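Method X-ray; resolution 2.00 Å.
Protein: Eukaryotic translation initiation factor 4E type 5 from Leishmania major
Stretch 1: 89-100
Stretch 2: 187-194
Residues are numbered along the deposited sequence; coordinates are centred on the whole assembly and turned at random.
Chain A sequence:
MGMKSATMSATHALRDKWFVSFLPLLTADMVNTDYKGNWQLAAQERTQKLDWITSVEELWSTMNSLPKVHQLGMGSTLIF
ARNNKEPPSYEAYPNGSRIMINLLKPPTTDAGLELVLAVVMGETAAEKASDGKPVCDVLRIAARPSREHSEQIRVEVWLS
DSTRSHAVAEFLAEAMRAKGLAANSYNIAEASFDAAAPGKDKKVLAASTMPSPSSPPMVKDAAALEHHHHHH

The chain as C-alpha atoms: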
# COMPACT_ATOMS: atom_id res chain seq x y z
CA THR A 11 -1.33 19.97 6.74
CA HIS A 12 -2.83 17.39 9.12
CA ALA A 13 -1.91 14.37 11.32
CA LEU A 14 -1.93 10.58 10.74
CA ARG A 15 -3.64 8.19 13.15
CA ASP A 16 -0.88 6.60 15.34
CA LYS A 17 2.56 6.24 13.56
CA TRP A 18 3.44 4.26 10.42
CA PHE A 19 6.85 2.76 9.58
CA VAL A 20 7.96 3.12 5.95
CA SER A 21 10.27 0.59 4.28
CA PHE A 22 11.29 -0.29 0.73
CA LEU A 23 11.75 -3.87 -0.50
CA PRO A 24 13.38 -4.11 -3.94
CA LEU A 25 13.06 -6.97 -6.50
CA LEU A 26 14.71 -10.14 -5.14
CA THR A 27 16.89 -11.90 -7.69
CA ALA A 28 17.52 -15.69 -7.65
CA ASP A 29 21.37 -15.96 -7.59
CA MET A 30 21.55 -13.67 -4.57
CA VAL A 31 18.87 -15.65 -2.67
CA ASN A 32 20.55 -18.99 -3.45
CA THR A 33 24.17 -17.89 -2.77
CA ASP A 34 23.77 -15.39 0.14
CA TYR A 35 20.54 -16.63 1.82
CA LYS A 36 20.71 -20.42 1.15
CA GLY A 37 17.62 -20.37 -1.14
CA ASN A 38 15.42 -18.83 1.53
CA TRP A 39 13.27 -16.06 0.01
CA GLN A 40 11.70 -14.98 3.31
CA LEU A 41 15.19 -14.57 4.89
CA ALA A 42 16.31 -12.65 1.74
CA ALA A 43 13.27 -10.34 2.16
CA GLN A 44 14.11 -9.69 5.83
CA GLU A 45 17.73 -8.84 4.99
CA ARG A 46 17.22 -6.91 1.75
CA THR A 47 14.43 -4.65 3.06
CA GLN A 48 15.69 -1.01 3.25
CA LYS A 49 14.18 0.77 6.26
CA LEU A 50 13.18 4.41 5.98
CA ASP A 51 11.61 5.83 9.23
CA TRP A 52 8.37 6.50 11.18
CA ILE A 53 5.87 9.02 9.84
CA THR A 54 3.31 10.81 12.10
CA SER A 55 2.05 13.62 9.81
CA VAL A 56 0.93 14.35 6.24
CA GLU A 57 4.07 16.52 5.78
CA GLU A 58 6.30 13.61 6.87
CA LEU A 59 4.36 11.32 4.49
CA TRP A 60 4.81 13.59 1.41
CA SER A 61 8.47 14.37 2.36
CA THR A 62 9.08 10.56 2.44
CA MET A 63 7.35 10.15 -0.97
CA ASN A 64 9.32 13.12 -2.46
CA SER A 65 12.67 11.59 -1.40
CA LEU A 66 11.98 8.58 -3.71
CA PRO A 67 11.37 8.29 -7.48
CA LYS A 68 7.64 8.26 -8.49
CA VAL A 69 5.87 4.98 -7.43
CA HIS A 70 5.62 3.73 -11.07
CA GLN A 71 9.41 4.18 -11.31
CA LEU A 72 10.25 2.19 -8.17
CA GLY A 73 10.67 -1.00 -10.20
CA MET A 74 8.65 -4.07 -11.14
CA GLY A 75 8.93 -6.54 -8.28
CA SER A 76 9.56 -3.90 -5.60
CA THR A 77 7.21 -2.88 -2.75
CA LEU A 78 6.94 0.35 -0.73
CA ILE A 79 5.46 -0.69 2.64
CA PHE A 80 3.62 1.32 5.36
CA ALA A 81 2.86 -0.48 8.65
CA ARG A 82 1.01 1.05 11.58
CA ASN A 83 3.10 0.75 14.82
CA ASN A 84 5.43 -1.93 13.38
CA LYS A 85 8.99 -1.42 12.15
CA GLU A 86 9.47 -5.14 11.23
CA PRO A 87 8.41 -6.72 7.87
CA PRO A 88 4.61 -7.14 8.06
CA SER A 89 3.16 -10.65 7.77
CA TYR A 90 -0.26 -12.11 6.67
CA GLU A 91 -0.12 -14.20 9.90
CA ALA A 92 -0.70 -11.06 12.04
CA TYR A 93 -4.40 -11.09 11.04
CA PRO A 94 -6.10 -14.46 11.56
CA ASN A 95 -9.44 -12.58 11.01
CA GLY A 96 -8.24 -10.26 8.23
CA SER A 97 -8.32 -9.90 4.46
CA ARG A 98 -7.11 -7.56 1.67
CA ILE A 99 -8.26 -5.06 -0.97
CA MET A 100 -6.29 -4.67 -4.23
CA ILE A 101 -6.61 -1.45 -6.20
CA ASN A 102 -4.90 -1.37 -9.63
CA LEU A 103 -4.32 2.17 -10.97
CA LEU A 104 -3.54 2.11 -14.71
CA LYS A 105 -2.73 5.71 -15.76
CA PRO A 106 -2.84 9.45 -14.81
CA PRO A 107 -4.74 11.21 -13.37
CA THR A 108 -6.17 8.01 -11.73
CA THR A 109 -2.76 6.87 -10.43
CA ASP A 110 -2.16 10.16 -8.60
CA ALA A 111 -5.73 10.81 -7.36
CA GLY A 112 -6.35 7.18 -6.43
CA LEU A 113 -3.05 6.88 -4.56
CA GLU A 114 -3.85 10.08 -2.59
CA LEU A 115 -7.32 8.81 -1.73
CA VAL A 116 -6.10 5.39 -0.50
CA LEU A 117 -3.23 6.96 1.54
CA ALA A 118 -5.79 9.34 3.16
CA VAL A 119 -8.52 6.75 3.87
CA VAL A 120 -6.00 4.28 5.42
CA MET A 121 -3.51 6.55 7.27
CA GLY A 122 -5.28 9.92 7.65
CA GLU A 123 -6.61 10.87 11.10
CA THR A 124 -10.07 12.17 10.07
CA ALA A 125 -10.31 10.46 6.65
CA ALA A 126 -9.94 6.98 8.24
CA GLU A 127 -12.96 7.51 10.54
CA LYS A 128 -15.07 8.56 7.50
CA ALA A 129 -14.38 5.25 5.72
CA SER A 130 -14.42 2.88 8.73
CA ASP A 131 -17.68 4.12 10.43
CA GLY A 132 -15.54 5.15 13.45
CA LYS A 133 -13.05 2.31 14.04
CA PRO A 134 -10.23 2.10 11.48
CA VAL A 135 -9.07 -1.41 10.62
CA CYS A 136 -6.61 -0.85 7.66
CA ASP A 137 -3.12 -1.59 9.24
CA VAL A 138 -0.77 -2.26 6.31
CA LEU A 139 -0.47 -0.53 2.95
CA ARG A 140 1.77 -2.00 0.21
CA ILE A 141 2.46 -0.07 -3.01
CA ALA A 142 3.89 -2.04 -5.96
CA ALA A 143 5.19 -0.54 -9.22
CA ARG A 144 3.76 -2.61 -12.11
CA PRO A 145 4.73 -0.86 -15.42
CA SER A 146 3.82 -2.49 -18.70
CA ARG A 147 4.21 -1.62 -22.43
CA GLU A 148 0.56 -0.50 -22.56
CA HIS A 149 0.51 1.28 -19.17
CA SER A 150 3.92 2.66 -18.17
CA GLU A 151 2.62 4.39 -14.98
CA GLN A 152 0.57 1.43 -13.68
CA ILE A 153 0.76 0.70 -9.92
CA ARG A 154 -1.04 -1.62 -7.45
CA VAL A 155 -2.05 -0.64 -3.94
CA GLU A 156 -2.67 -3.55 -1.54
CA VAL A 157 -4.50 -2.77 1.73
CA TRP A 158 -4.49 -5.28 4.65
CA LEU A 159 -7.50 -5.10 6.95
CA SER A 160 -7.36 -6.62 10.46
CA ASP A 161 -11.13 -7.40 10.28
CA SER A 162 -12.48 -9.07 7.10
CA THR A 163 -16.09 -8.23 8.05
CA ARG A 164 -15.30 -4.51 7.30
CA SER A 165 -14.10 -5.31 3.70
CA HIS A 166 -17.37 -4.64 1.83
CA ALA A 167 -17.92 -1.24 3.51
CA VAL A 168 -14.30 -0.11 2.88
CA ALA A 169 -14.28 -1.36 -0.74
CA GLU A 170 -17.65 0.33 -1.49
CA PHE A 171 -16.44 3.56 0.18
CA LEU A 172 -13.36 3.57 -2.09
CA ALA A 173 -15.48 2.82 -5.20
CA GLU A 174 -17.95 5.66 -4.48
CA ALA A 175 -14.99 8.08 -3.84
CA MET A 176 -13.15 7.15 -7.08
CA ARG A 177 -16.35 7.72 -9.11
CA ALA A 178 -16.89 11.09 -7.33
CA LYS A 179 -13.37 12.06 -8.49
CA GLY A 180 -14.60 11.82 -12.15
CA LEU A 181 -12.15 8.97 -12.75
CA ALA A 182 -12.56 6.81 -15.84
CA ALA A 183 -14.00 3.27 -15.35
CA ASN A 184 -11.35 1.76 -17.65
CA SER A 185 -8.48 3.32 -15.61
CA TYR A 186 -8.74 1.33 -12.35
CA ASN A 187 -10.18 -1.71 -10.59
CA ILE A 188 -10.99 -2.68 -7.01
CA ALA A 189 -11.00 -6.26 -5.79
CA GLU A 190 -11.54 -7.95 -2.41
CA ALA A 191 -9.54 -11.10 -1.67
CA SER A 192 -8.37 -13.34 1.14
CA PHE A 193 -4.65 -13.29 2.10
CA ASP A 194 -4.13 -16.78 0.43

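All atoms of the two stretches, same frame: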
# COMPACT_ATOMS: atom_id res chain seq x y z
N SER A 89 3.51 -9.30 8.18
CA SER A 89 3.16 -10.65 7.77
C SER A 89 1.64 -10.84 7.73
O SER A 89 0.94 -10.28 8.56
CB SER A 89 3.77 -11.63 8.78
OG SER A 89 3.36 -12.97 8.57
N TYR A 90 1.16 -11.72 6.81
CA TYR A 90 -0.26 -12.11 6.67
C TYR A 90 -0.79 -12.74 7.97
O TYR A 90 -1.97 -12.65 8.28
CB TYR A 90 -0.43 -13.21 5.59
CG TYR A 90 -0.33 -12.77 4.14
CD1 TYR A 90 -0.79 -11.52 3.75
CD2 TYR A 90 0.16 -13.62 3.17
CE1 TYR A 90 -0.75 -11.13 2.41
CE2 TYR A 90 0.23 -13.23 1.84
CZ TYR A 90 -0.22 -11.98 1.46
OH TYR A 90 -0.16 -11.57 0.15
N GLU A 91 0.09 -13.45 8.66
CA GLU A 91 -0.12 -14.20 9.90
C GLU A 91 -0.56 -13.32 11.06
O GLU A 91 -1.13 -13.84 12.00
CB GLU A 91 1.20 -14.91 10.25
CG GLU A 91 1.07 -16.22 10.98
CD GLU A 91 2.40 -16.91 11.25
OE1 GLU A 91 3.38 -16.62 10.52
OE2 GLU A 91 2.47 -17.74 12.19
N ALA A 92 -0.30 -12.00 11.01
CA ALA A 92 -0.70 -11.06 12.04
C ALA A 92 -2.22 -10.88 12.12
O ALA A 92 -2.71 -10.37 13.12
CB ALA A 92 -0.05 -9.72 11.80
N TYR A 93 -2.95 -11.26 11.06
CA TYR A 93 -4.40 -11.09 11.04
C TYR A 93 -5.10 -12.39 10.77
O TYR A 93 -5.43 -12.68 9.62
CB TYR A 93 -4.85 -10.03 10.01
CG TYR A 93 -3.93 -8.84 9.94
CD1 TYR A 93 -3.91 -7.90 10.96
CD2 TYR A 93 -3.01 -8.71 8.92
CE1 TYR A 93 -3.03 -6.83 10.93
CE2 TYR A 93 -2.14 -7.64 8.87
CZ TYR A 93 -2.15 -6.69 9.87
OH TYR A 93 -1.25 -5.67 9.87
N PRO A 94 -5.37 -13.20 11.80
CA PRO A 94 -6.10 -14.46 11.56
C PRO A 94 -7.53 -14.21 11.05
O PRO A 94 -8.11 -15.08 10.41
CB PRO A 94 -6.10 -15.15 12.94
CG PRO A 94 -5.23 -14.31 13.83
CD PRO A 94 -5.09 -12.96 13.23
N ASN A 95 -8.08 -13.02 11.36
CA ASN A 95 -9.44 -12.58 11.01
C ASN A 95 -9.48 -11.57 9.86
O ASN A 95 -10.54 -11.01 9.58
CB ASN A 95 -10.05 -11.89 12.24
CG ASN A 95 -9.99 -12.72 13.50
OD1 ASN A 95 -9.52 -12.27 14.56
ND2 ASN A 95 -10.45 -13.95 13.38
N GLY A 96 -8.35 -11.32 9.22
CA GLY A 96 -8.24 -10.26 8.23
C GLY A 96 -8.37 -10.67 6.78
O GLY A 96 -8.52 -11.85 6.46
N SER A 97 -8.29 -9.68 5.90
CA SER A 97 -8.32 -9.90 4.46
C SER A 97 -7.70 -8.68 3.74
O SER A 97 -7.15 -7.79 4.41
CB SER A 97 -9.73 -10.23 3.98
OG SER A 97 -10.65 -9.17 4.20
N ARG A 98 -7.74 -8.65 2.39
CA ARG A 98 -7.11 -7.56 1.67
C ARG A 98 -7.94 -6.99 0.53
O ARG A 98 -8.86 -7.64 0.03
CB ARG A 98 -5.72 -7.99 1.17
CG ARG A 98 -5.77 -9.03 0.09
CD ARG A 98 -4.42 -9.67 -0.15
NE ARG A 98 -4.54 -10.80 -1.06
CZ ARG A 98 -3.68 -11.09 -2.03
NH1 ARG A 98 -2.61 -10.31 -2.23
NH2 ARG A 98 -3.88 -12.13 -2.82
N ILE A 99 -7.63 -5.74 0.15
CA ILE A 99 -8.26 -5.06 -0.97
C ILE A 99 -7.16 -4.65 -1.94
O ILE A 99 -6.18 -4.03 -1.53
CB ILE A 99 -9.11 -3.84 -0.50
CG1 ILE A 99 -10.36 -4.29 0.27
CG2 ILE A 99 -9.50 -2.95 -1.67
CD1 ILE A 99 -11.03 -3.18 1.00
N MET A 100 -7.27 -5.05 -3.21
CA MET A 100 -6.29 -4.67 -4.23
C MET A 100 -6.90 -3.63 -5.12
O MET A 100 -8.01 -3.81 -5.60
CB MET A 100 -5.84 -5.85 -5.10
CG MET A 100 -5.52 -7.10 -4.35
SD MET A 100 -4.30 -7.06 -3.06
CE MET A 100 -2.83 -7.26 -4.09
N ASN A 187 -9.31 -0.65 -11.07
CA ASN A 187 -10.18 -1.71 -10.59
C ASN A 187 -9.95 -2.00 -9.11
O ASN A 187 -8.83 -1.85 -8.60
CB ASN A 187 -10.12 -2.98 -11.44
CG ASN A 187 -8.75 -3.53 -11.57
OD1 ASN A 187 -8.25 -4.19 -10.63
ND2 ASN A 187 -8.11 -3.28 -12.72
N ILE A 188 -11.03 -2.38 -8.42
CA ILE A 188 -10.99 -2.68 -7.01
C ILE A 188 -11.43 -4.11 -6.82
O ILE A 188 -12.46 -4.52 -7.36
CB ILE A 188 -11.87 -1.70 -6.20
CG1 ILE A 188 -11.44 -0.25 -6.42
CG2 ILE A 188 -11.83 -2.06 -4.70
CD1 ILE A 188 -12.36 0.76 -5.91
N ALA A 189 -10.66 -4.88 -6.05
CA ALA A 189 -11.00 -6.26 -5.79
C ALA A 189 -10.81 -6.60 -4.32
O ALA A 189 -9.92 -6.07 -3.67
CB ALA A 189 -10.14 -7.18 -6.64
N GLU A 190 -11.66 -7.47 -3.78
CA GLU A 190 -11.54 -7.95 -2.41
C GLU A 190 -11.05 -9.38 -2.50
O GLU A 190 -11.54 -10.16 -3.32
CB GLU A 190 -12.88 -7.92 -1.69
CG GLU A 190 -13.49 -6.54 -1.61
CD GLU A 190 -14.92 -6.58 -1.11
OE1 GLU A 190 -15.12 -6.91 0.08
OE2 GLU A 190 -15.83 -6.30 -1.92
N ALA A 191 -10.09 -9.74 -1.66
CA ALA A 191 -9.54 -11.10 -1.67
C ALA A 191 -9.04 -11.51 -0.31
O ALA A 191 -8.70 -10.67 0.52
CB ALA A 191 -8.41 -11.19 -2.70
N SER A 192 -8.96 -12.82 -0.08
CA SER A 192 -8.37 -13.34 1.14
C SER A 192 -6.83 -13.20 1.01
O SER A 192 -6.31 -12.90 -0.07
CB SER A 192 -8.78 -14.80 1.35
OG SER A 192 -8.11 -15.66 0.44
N PHE A 193 -6.11 -13.38 2.12
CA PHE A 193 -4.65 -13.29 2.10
C PHE A 193 -4.01 -14.37 1.20
O PHE A 193 -3.06 -14.06 0.48
CB PHE A 193 -4.09 -13.35 3.52
CG PHE A 193 -4.33 -12.09 4.30
CD1 PHE A 193 -4.11 -10.85 3.74
CD2 PHE A 193 -4.78 -12.15 5.60
CE1 PHE A 193 -4.30 -9.70 4.48
CE2 PHE A 193 -4.97 -11.00 6.33
CZ PHE A 193 -4.73 -9.78 5.77
N ASP A 194 -4.55 -15.61 1.22
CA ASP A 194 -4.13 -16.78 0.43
C ASP A 194 -2.95 -16.57 -0.56
O ASP A 194 -3.11 -16.65 -1.78
CB ASP A 194 -5.33 -17.37 -0.34
CG ASP A 194 -6.01 -18.50 0.40
OD1 ASP A 194 -5.50 -19.64 0.33
OD2 ASP A 194 -7.05 -18.25 1.05
O HOH W 1 -8.10 -13.45 4.50

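The contact is built on an antiparallel pairing of strand 97-100 with strand 187-191, held by four backbone hydrogen bonds in two reciprocal pairs. Arg98 N donates to Ala191 O at 2.9 Å, and Ala191 N returns a bond to Arg98 O at 3.0 Å; two residues along, Met100 N donates to Ala189 O and Ala189 N to Met100 O, both at 2.9 Å. Between these pairs lies the non-hydrogen-bonded pair Ile99 and Glu190, whose CA atoms approach to 4.6 Å. Weaker CA-H...O contacts supplement the ladder: Ile99 CA lies 3.3 Å from Ala189 O, and Ile188 CA 3.5 Å from Met100 O.

Arg98 extends the polar pairing past its own backbone. Its long side chain, t at both chi2 and chi3, carries NE to Ser192 O, where it donates a hydrogen bond of 2.9 Å near the plane of the guanidinium. An arginine suits this place because its aliphatic portion can pack while its end supplies N-H donors; NH1 is satisfied elsewhere in the structure. Phe193 O lies over one face of the same guanidinium, 3.9 Å from NE, but finds no hydrogen-bonding partner in the model. Where the direct ladder gives out, a water continues it, donating to Gly96 O at 2.6 Å and accepting from Phe193 N at 3.1 Å.

Phe193 dominates the packing, with the largest area covered by the opposing stretch. Its flat ring fits against backbone and side chains alike: Ser97 CA sits over one face, Tyr93 O lies at the edge, and Arg98 CB comes within 4.0 Å of Phe193 CE1. Gly96 C approaches Phe193 CE2 to 3.4 Å. Glycine suits this crowded position, the last of the type I turn from Tyr93, since a CB here would lie only 2.6 Å from Tyr93 CB.

Two tyrosines complete the aromatic cluster. The Tyr90 and Phe193 rings are inclined by only 26° but slid apart, with centroids 5.0 Å from each other, so they barely overlap; Phe193 CB instead lies over the Tyr90 ring, 4.0 Å from its centroid. Tyr93 CD2 meets Phe193 CZ at 3.7 Å.

On the sheet itself, Arg98, Met100, Ala189 and Ala191 direct their CB atoms to one face, where the small Ala191 lets the Arg98 side chain pass, Arg98 NE lying 4.2 Å from Ala191 CB, while the end of Met100 leads away. Ile99 and Glu190 use the other; Ile99 CG2 also reaches Ile188 CG2 at 3.9 Å.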